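Local atomic coordinates of basic helix-loop-helix, putative, expressed (Oryza sativa subsp. japonica, PDB entry 5LW0), a protein that binds ADP-ribose through its macrodomain and probably takes part in ADP-ribosylation-linked regulation of DNA interstrand crosslink repair. Residues Ala143-Ala148 / Ile188-Gly193; Leu133-Gly138 / Asp151-Thr156; Asp202-Lys205 / Thr209-Ser212. All coordinates share one frame; numbering follows the deposited sequence.

Contact 1 (Ala143-Ala148 / Ile188-Gly193); sequences AIYNAA and IIHVLG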
# COMPACT_ATOMS: atom_id res chain seq x y z
N ALA A 143 7.06 -7.66 7.53
CA ALA A 143 6.09 -7.50 8.58
C ALA A 143 4.76 -8.15 8.25
O ALA A 143 4.16 -8.77 9.09
CB ALA A 143 5.91 -6.01 8.89
N ILE A 144 4.27 -7.93 7.00
CA ILE A 144 3.03 -8.47 6.61
C ILE A 144 3.07 -10.00 6.57
O ILE A 144 2.16 -10.64 7.06
CB ILE A 144 2.52 -7.83 5.26
CG1 ILE A 144 2.07 -6.39 5.57
CG2 ILE A 144 1.40 -8.65 4.70
CD1 ILE A 144 1.79 -5.55 4.35
N TYR A 145 4.09 -10.56 5.95
CA TYR A 145 4.16 -12.03 5.85
C TYR A 145 4.31 -12.65 7.27
O TYR A 145 3.72 -13.68 7.53
CB TYR A 145 5.31 -12.46 4.91
CG TYR A 145 4.89 -12.61 3.52
CD1 TYR A 145 4.20 -13.71 3.14
CD2 TYR A 145 5.20 -11.63 2.55
CE1 TYR A 145 3.80 -13.90 1.81
CE2 TYR A 145 4.79 -11.80 1.22
CZ TYR A 145 4.09 -12.95 0.87
OH TYR A 145 3.62 -13.14 -0.42
N ASN A 146 5.07 -12.00 8.15
CA ASN A 146 5.22 -12.48 9.56
C ASN A 146 3.94 -12.45 10.30
O ASN A 146 3.60 -13.39 10.96
CB ASN A 146 6.28 -11.70 10.27
CG ASN A 146 7.67 -12.09 9.85
OD1 ASN A 146 7.87 -13.15 9.26
ND2 ASN A 146 8.64 -11.25 10.15
N ALA A 147 3.13 -11.41 10.06
CA ALA A 147 1.86 -11.31 10.75
C ALA A 147 0.83 -12.24 10.19
O ALA A 147 0.03 -12.79 10.90
CB ALA A 147 1.35 -9.88 10.73
N ALA A 148 0.84 -12.40 8.86
CA ALA A 148 -0.17 -13.18 8.19
C ALA A 148 0.10 -14.71 8.28
O ALA A 148 -0.83 -15.51 8.27
CB ALA A 148 -0.24 -12.78 6.73
N ILE A 188 -5.01 -8.76 1.01
CA ILE A 188 -3.75 -8.06 0.90
C ILE A 188 -3.50 -7.80 -0.57
O ILE A 188 -3.66 -8.69 -1.38
CB ILE A 188 -2.61 -8.91 1.50
CG1 ILE A 188 -2.84 -8.98 3.06
CG2 ILE A 188 -1.26 -8.36 1.13
CD1 ILE A 188 -1.99 -9.95 3.74
N ILE A 189 -3.12 -6.60 -0.91
CA ILE A 189 -2.77 -6.29 -2.27
C ILE A 189 -1.28 -6.06 -2.33
O ILE A 189 -0.80 -5.05 -1.84
CB ILE A 189 -3.56 -5.03 -2.81
CG1 ILE A 189 -5.05 -5.20 -2.62
CG2 ILE A 189 -3.16 -4.79 -4.25
CD1 ILE A 189 -5.89 -3.97 -2.96
N HIS A 190 -0.55 -6.99 -2.99
CA HIS A 190 0.86 -6.84 -3.20
C HIS A 190 1.06 -5.83 -4.34
O HIS A 190 0.51 -6.01 -5.41
CB HIS A 190 1.47 -8.15 -3.63
CG HIS A 190 1.32 -9.26 -2.64
ND1 HIS A 190 1.92 -9.23 -1.40
CD2 HIS A 190 0.72 -10.46 -2.74
CE1 HIS A 190 1.68 -10.38 -0.77
NE2 HIS A 190 0.94 -11.13 -1.56
N VAL A 191 1.95 -4.86 -4.14
CA VAL A 191 2.25 -3.82 -5.12
C VAL A 191 3.76 -3.78 -5.35
O VAL A 191 4.52 -3.84 -4.35
CB VAL A 191 1.87 -2.45 -4.57
CG1 VAL A 191 2.05 -1.44 -5.66
CG2 VAL A 191 0.46 -2.45 -4.05
N LEU A 192 4.19 -3.71 -6.58
CA LEU A 192 5.64 -3.58 -6.87
C LEU A 192 5.88 -2.17 -7.39
O LEU A 192 5.45 -1.82 -8.51
CB LEU A 192 6.11 -4.61 -7.87
CG LEU A 192 7.64 -4.55 -8.14
CD1 LEU A 192 8.42 -4.84 -6.90
CD2 LEU A 192 7.99 -5.51 -9.25
N GLY A 193 6.62 -1.37 -6.63
CA GLY A 193 6.95 -0.06 -7.09
C GLY A 193 8.26 -0.04 -7.88
O GLY A 193 8.94 -1.03 -7.90

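Contact 2 (Leu133-Gly138 / Asp151-Thr156); sequences LKPGGG and DLQRAT. With AR6 ([(2R,3S,4R,5R)-5-(6-aminopurin-9-yl)-3,4-dihydroxy-oxolan-2-yl]methyl [hydroxy-[[(2R,3S,4R,5S)-3,4,5-trihydroxyoxolan-2-yl]methoxy]phosphoryl] hydrogen phosphate), chain C.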
# COMPACT_ATOMS: atom_id res chain seq x y z
N LEU A 133 7.40 -12.07 -5.21
CA LEU A 133 6.33 -12.23 -4.20
C LEU A 133 6.72 -13.17 -3.05
O LEU A 133 5.96 -14.05 -2.68
CB LEU A 133 5.01 -12.71 -4.85
CG LEU A 133 4.45 -11.77 -5.91
CD1 LEU A 133 3.20 -12.34 -6.58
CD2 LEU A 133 4.08 -10.44 -5.29
N LYS A 134 7.95 -13.01 -2.57
CA LYS A 134 8.46 -13.88 -1.51
C LYS A 134 8.42 -13.15 -0.17
O LYS A 134 8.50 -11.90 -0.13
CB LYS A 134 9.90 -14.30 -1.81
CG LYS A 134 10.07 -15.08 -3.08
CD LYS A 134 9.55 -16.48 -2.91
CE LYS A 134 9.72 -17.32 -4.19
NZ LYS A 134 8.79 -18.47 -4.17
N PRO A 135 8.33 -13.88 0.89
CA PRO A 135 8.43 -13.32 2.24
C PRO A 135 9.79 -12.80 2.59
O PRO A 135 10.72 -12.95 1.83
CB PRO A 135 8.14 -14.52 3.16
CG PRO A 135 7.77 -15.62 2.31
CD PRO A 135 8.25 -15.36 0.93
N GLY A 136 9.88 -12.21 3.78
CA GLY A 136 11.14 -11.73 4.29
C GLY A 136 11.57 -10.46 3.62
O GLY A 136 10.72 -9.65 3.16
N GLY A 137 12.89 -10.20 3.64
CA GLY A 137 13.46 -9.04 2.95
C GLY A 137 13.34 -7.71 3.71
O GLY A 137 13.52 -6.64 3.13
N GLY A 138 13.00 -7.78 4.97
CA GLY A 138 12.76 -6.55 5.70
C GLY A 138 11.60 -5.71 5.14
O GLY A 138 10.80 -6.17 4.29
N ASP A 151 -0.33 -18.90 5.49
CA ASP A 151 -1.59 -18.75 4.72
C ASP A 151 -1.42 -17.74 3.57
O ASP A 151 -1.99 -17.91 2.50
CB ASP A 151 -2.78 -18.27 5.60
CG ASP A 151 -3.31 -19.38 6.55
OD1 ASP A 151 -3.13 -20.57 6.23
OD2 ASP A 151 -3.88 -19.04 7.61
N LEU A 152 -0.69 -16.66 3.81
CA LEU A 152 -0.55 -15.62 2.77
C LEU A 152 0.31 -16.10 1.63
O LEU A 152 -0.01 -15.87 0.46
CB LEU A 152 0.01 -14.33 3.37
CG LEU A 152 0.25 -13.25 2.31
CD1 LEU A 152 -1.06 -12.92 1.63
CD2 LEU A 152 0.87 -12.03 2.99
N GLN A 153 1.36 -16.87 1.94
CA GLN A 153 2.21 -17.42 0.85
C GLN A 153 1.39 -18.46 -0.00
O GLN A 153 1.40 -18.41 -1.23
CB GLN A 153 3.53 -17.99 1.39
CG GLN A 153 4.45 -18.40 0.27
CD GLN A 153 5.90 -18.63 0.70
OE1 GLN A 153 6.17 -19.00 1.85
NE2 GLN A 153 6.82 -18.35 -0.20
N ARG A 154 0.60 -19.32 0.66
CA ARG A 154 -0.29 -20.24 -0.06
C ARG A 154 -1.30 -19.52 -0.96
O ARG A 154 -1.44 -19.84 -2.13
CB ARG A 154 -1.03 -21.16 0.92
CG ARG A 154 -1.82 -22.27 0.28
CD ARG A 154 -2.48 -23.17 1.33
NE ARG A 154 -3.64 -22.54 1.97
CZ ARG A 154 -3.65 -22.04 3.22
NH1 ARG A 154 -4.75 -21.49 3.69
NH2 ARG A 154 -2.55 -22.08 4.01
N ALA A 155 -1.92 -18.47 -0.42
CA ALA A 155 -2.92 -17.76 -1.16
C ALA A 155 -2.32 -16.96 -2.29
O ALA A 155 -2.91 -16.89 -3.41
CB ALA A 155 -3.69 -16.86 -0.22
N THR A 156 -1.15 -16.40 -2.07
CA THR A 156 -0.52 -15.55 -3.09
C THR A 156 -0.11 -16.41 -4.30
O THR A 156 -0.35 -16.02 -5.46
CB THR A 156 0.70 -14.83 -2.50
OG1 THR A 156 0.29 -13.96 -1.44
CG2 THR A 156 1.43 -14.09 -3.55
N1 AR6 C . 3.73 -0.59 9.06
C2 AR6 C . 3.61 0.54 8.33
N3 AR6 C . 4.55 1.02 7.55
C4 AR6 C . 5.76 0.37 7.44
C5 AR6 C . 5.98 -0.85 8.14
C6 AR6 C . 4.88 -1.34 8.99
N6 AR6 C . 4.96 -2.45 9.67
N7 AR6 C . 7.29 -1.28 7.82
C8 AR6 C . 7.78 -0.38 6.93
N9 AR6 C . 6.85 0.62 6.68
PA AR6 C . 9.58 -0.73 2.25
PB AR6 C . 9.90 -0.31 -0.69
C1' AR6 C . 6.92 1.70 5.73
O1A AR6 C . 11.11 -0.64 2.36
O1B AR6 C . 10.78 0.90 -0.52
C1D AR6 C . 10.69 -5.07 0.88
O1D AR6 C . 11.28 -5.80 1.94
C2' AR6 C . 8.27 2.38 5.51
O2' AR6 C . 8.64 3.27 6.59
O2A AR6 C . 8.85 -1.81 2.95
O2B AR6 C . 8.84 -0.32 -1.74
C2D AR6 C . 10.44 -6.02 -0.32
O2D AR6 C . 11.05 -7.36 -0.09
C3' AR6 C . 8.05 3.03 4.16
O3' AR6 C . 7.40 4.33 4.29
O3A AR6 C . 9.14 -0.75 0.68
C3D AR6 C . 11.05 -5.32 -1.51
O3D AR6 C . 12.27 -6.05 -1.82
C4' AR6 C . 7.10 2.05 3.44
O4' AR6 C . 6.63 1.15 4.41
C4D AR6 C . 11.37 -3.89 -1.02
O4D AR6 C . 11.49 -3.93 0.42
C5' AR6 C . 7.76 1.27 2.33
O5' AR6 C . 9.04 0.74 2.74
C5D AR6 C . 10.29 -2.85 -1.31
O5D AR6 C . 10.87 -1.57 -0.96

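Contact 3 (Asp202-Lys205 / Thr209-Ser212); sequences DCLK and TKGS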
# COMPACT_ATOMS: atom_id res chain seq x y z
N ASP A 202 15.99 -4.50 -11.26
CA ASP A 202 15.40 -3.49 -12.09
C ASP A 202 15.64 -2.09 -11.48
O ASP A 202 14.72 -1.30 -11.46
CB ASP A 202 13.87 -3.72 -12.26
CG ASP A 202 13.51 -5.09 -12.92
OD1 ASP A 202 14.28 -6.09 -12.82
OD2 ASP A 202 12.40 -5.17 -13.49
N CYS A 203 16.87 -1.78 -11.01
CA CYS A 203 17.21 -0.36 -10.60
C CYS A 203 17.07 0.58 -11.79
O CYS A 203 17.52 0.25 -12.91
CB CYS A 203 18.63 -0.23 -10.02
SG CYS A 203 19.11 1.48 -9.52
N LEU A 204 16.41 1.72 -11.58
CA LEU A 204 16.14 2.67 -12.66
C LEU A 204 17.26 3.73 -12.82
O LEU A 204 17.18 4.59 -13.67
CB LEU A 204 14.77 3.34 -12.49
CG LEU A 204 13.61 2.39 -12.84
CD1 LEU A 204 12.31 2.99 -12.40
CD2 LEU A 204 13.53 2.11 -14.32
N LYS A 205 18.27 3.64 -11.98
CA LYS A 205 19.43 4.54 -12.06
C LYS A 205 19.01 6.03 -12.21
O LYS A 205 19.44 6.75 -13.14
CB LYS A 205 20.37 4.09 -13.17
CG LYS A 205 21.19 2.87 -12.74
CD LYS A 205 22.57 2.78 -13.36
CE LYS A 205 23.44 1.80 -12.57
NZ LYS A 205 24.45 1.11 -13.42
N THR A 209 11.87 10.06 -14.89
CA THR A 209 10.80 10.12 -15.83
C THR A 209 10.11 8.77 -15.83
O THR A 209 8.89 8.69 -15.59
CB THR A 209 11.30 10.45 -17.26
OG1 THR A 209 11.94 11.72 -17.25
CG2 THR A 209 10.15 10.48 -18.20
N LYS A 210 10.90 7.72 -16.00
CA LYS A 210 10.34 6.39 -16.00
C LYS A 210 9.87 6.04 -14.57
O LYS A 210 8.82 5.44 -14.37
CB LYS A 210 11.37 5.40 -16.46
CG LYS A 210 10.83 4.08 -16.89
CD LYS A 210 11.87 3.30 -17.72
CE LYS A 210 11.41 1.87 -17.99
NZ LYS A 210 9.98 1.82 -18.42
N GLY A 211 10.70 6.34 -13.59
CA GLY A 211 10.39 6.07 -12.20
C GLY A 211 9.08 6.64 -11.74
O GLY A 211 8.25 5.92 -11.09
N SER A 212 8.83 7.89 -12.04
CA SER A 212 7.59 8.57 -11.68
C SER A 212 6.40 7.97 -12.36
O SER A 212 5.36 7.75 -11.72
CB SER A 212 7.65 10.06 -12.02
OG SER A 212 8.66 10.68 -11.27

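Contact 1 (Ala143-Ala148 / Ile188-Gly193)
I188 holds CG1 anti to its carbonyl carbon, and an extended chi2 carries CD1 out toward the helix. There it meets CG2 of I144, the branch that lies anti to that residue's backbone N. I188 CD1 and I144 CG2 are 3.8 Å apart, and the two side chains pass alongside each other, pointing opposite ways. A148 CB stands a little further off, 4.5 Å from the same I188 CD1. Helix 139-148 here packs on one side of the macrodomain sheet. The axes of helix segment 143-148 and strand segment 188-192 run nearly antiparallel (153°) and come within 11.6 Å. I189 and V191 turn to the other side of the sheet, where they meet helix 208-230. This is the layered alpha/beta/alpha build of a macrodomain.

The second half of the contact joins two rings. The ring of Y145 reaches across toward H190. The planes are only 12° apart, but the rings are offset enough that little of one lies over the other, with centroids 5.8 Å apart. The nearest atoms are Y145 OH and H190 CE1, at 3.4 Å. Y145 also packs on L152, T156 and P135. An alanine in its place would probably open a gap between H190, L152 and P135 and leave the imidazole less confined on that side. The imidazole is fixed from elsewhere: NE2 is hydrogen-bonded to T156 OG1 and ND1 to N127 ND2. I188 CG2 sits over one face of it, toward the rim.

Contact 2 (Leu133-Gly138 / Asp151-Thr156)
L133 and T156 make the apolar part of the contact. L133 CD1 lies 3.9 Å from T156 CG2, and the two side chains cross obliquely. T156 CG2 is anti to its backbone N, which turns the methyl to the loop. The other packing pair is P135 and Q153. Q153 leaves the helix with CG anti to its backbone N (chi1 -173°) and an extended chain. The two side chains cross at about a right angle, with Q153 CD 3.9 Å from P135 CG. No hydrogen bond joins the loop segment to the helix segment.

Within the helix, L152 O accepts two bonds. T156 OG1 donates to L152 O at 2.7 Å, from above the carbonyl plane (40° out of it). T156 N reaches the same L152 O from the opposite face, at 2.8 Å. The threonine hydroxyl is thus held to its own helix, while the methyl is left to meet L133. Further round the helix, D151 OD1 accepts from R154 NH2 through its anti lone pair, as part of a salt bridge.

From the 133-138 segment the ligand meets backbone carbonyls. G136, G137 and G138 all have positive phi and belong to the glycine-rich loop of the macrodomain pocket. G137 O is 2.7 Å from O1D, the anomeric hydroxyl of the distal ribose in ADP-ribose. G138 O is modelled even nearer, at a doubtfully short distance. N141 ND2 is hydrogen-bonded to the carbonyls of K134 and G136.

Van der Waals packing, without a hydrogen bond between the segments, seats the start of the loop on helix 150-159. The loop is therefore held there by shape, and the peptide carbonyls at its far end remain available to the sugar hydroxyl.

Contact 3 (Asp202-Lys205 / Thr209-Ser212)
The first turn of helix 208-230, the last helix of this macrodomain chain, is covered by L204 from the loop that leads into it. The loop comes from strand 187-192 of the central sheet and turns back on the helix, so the contact is local: three residues separate the two segments. It is plain packing at the periphery, and the L204 side chain is about 12 Å from the bound ADP-ribose.

L204 carries the contact with both methyls. Its CG is anti to the carbonyl carbon (chi1 -74°), and the extended chi2 spreads the two branches over the helix. CD1 goes to the backbone. L204 CD1 is 3.6 Å from G211 CA and 3.9 Å from G211 N. G211 has no side chain, so the leucine methyl can rest directly on the main chain of the helix.

CD2 takes the neighbouring residue. L204 CD2 lies 4.0 Å from K210 CD, and the two side chains cross at about a right angle. K210 starts toward the loop with CG anti to its backbone N and runs extended as far as CE. It then bends at chi4 (45°), which leads the ammonium group away from the leucine. The lysine thus gives only its aliphatic part to the contact.

Outside the contact, L204 has a backbone hydrogen bond to N195 and its side chain touches P194 and M196. On the helix, K210 N is bonded to D207 OD1. Just beyond L204 the loop is tied by its own thiol: K205 N donates to C203 SG at 3.4 Å, with an N-H...S angle of 158°.

In the fold
All three contacts lie in one macrodomain. Contacts 1 and 2 are neighbours, with centres 7 Å apart, and their segments alternate along the chain. Helices 139-148 and 150-159 follow each other and pack together on the side of the sheet where I188 and H190 point. The H190 to T156 hydrogen bond ties the two contacts directly. Both also reach the ADP-ribose pocket, through A143 and the glycines 136-138. Contact 3 comes later in the chain, its centre about 22 Å from that of contact 1 and about 25 Å from that of contact 2, and touches neither. It lies in the connection from strand 187-192 to helix 208-230, which packs on the opposite face of the sheet.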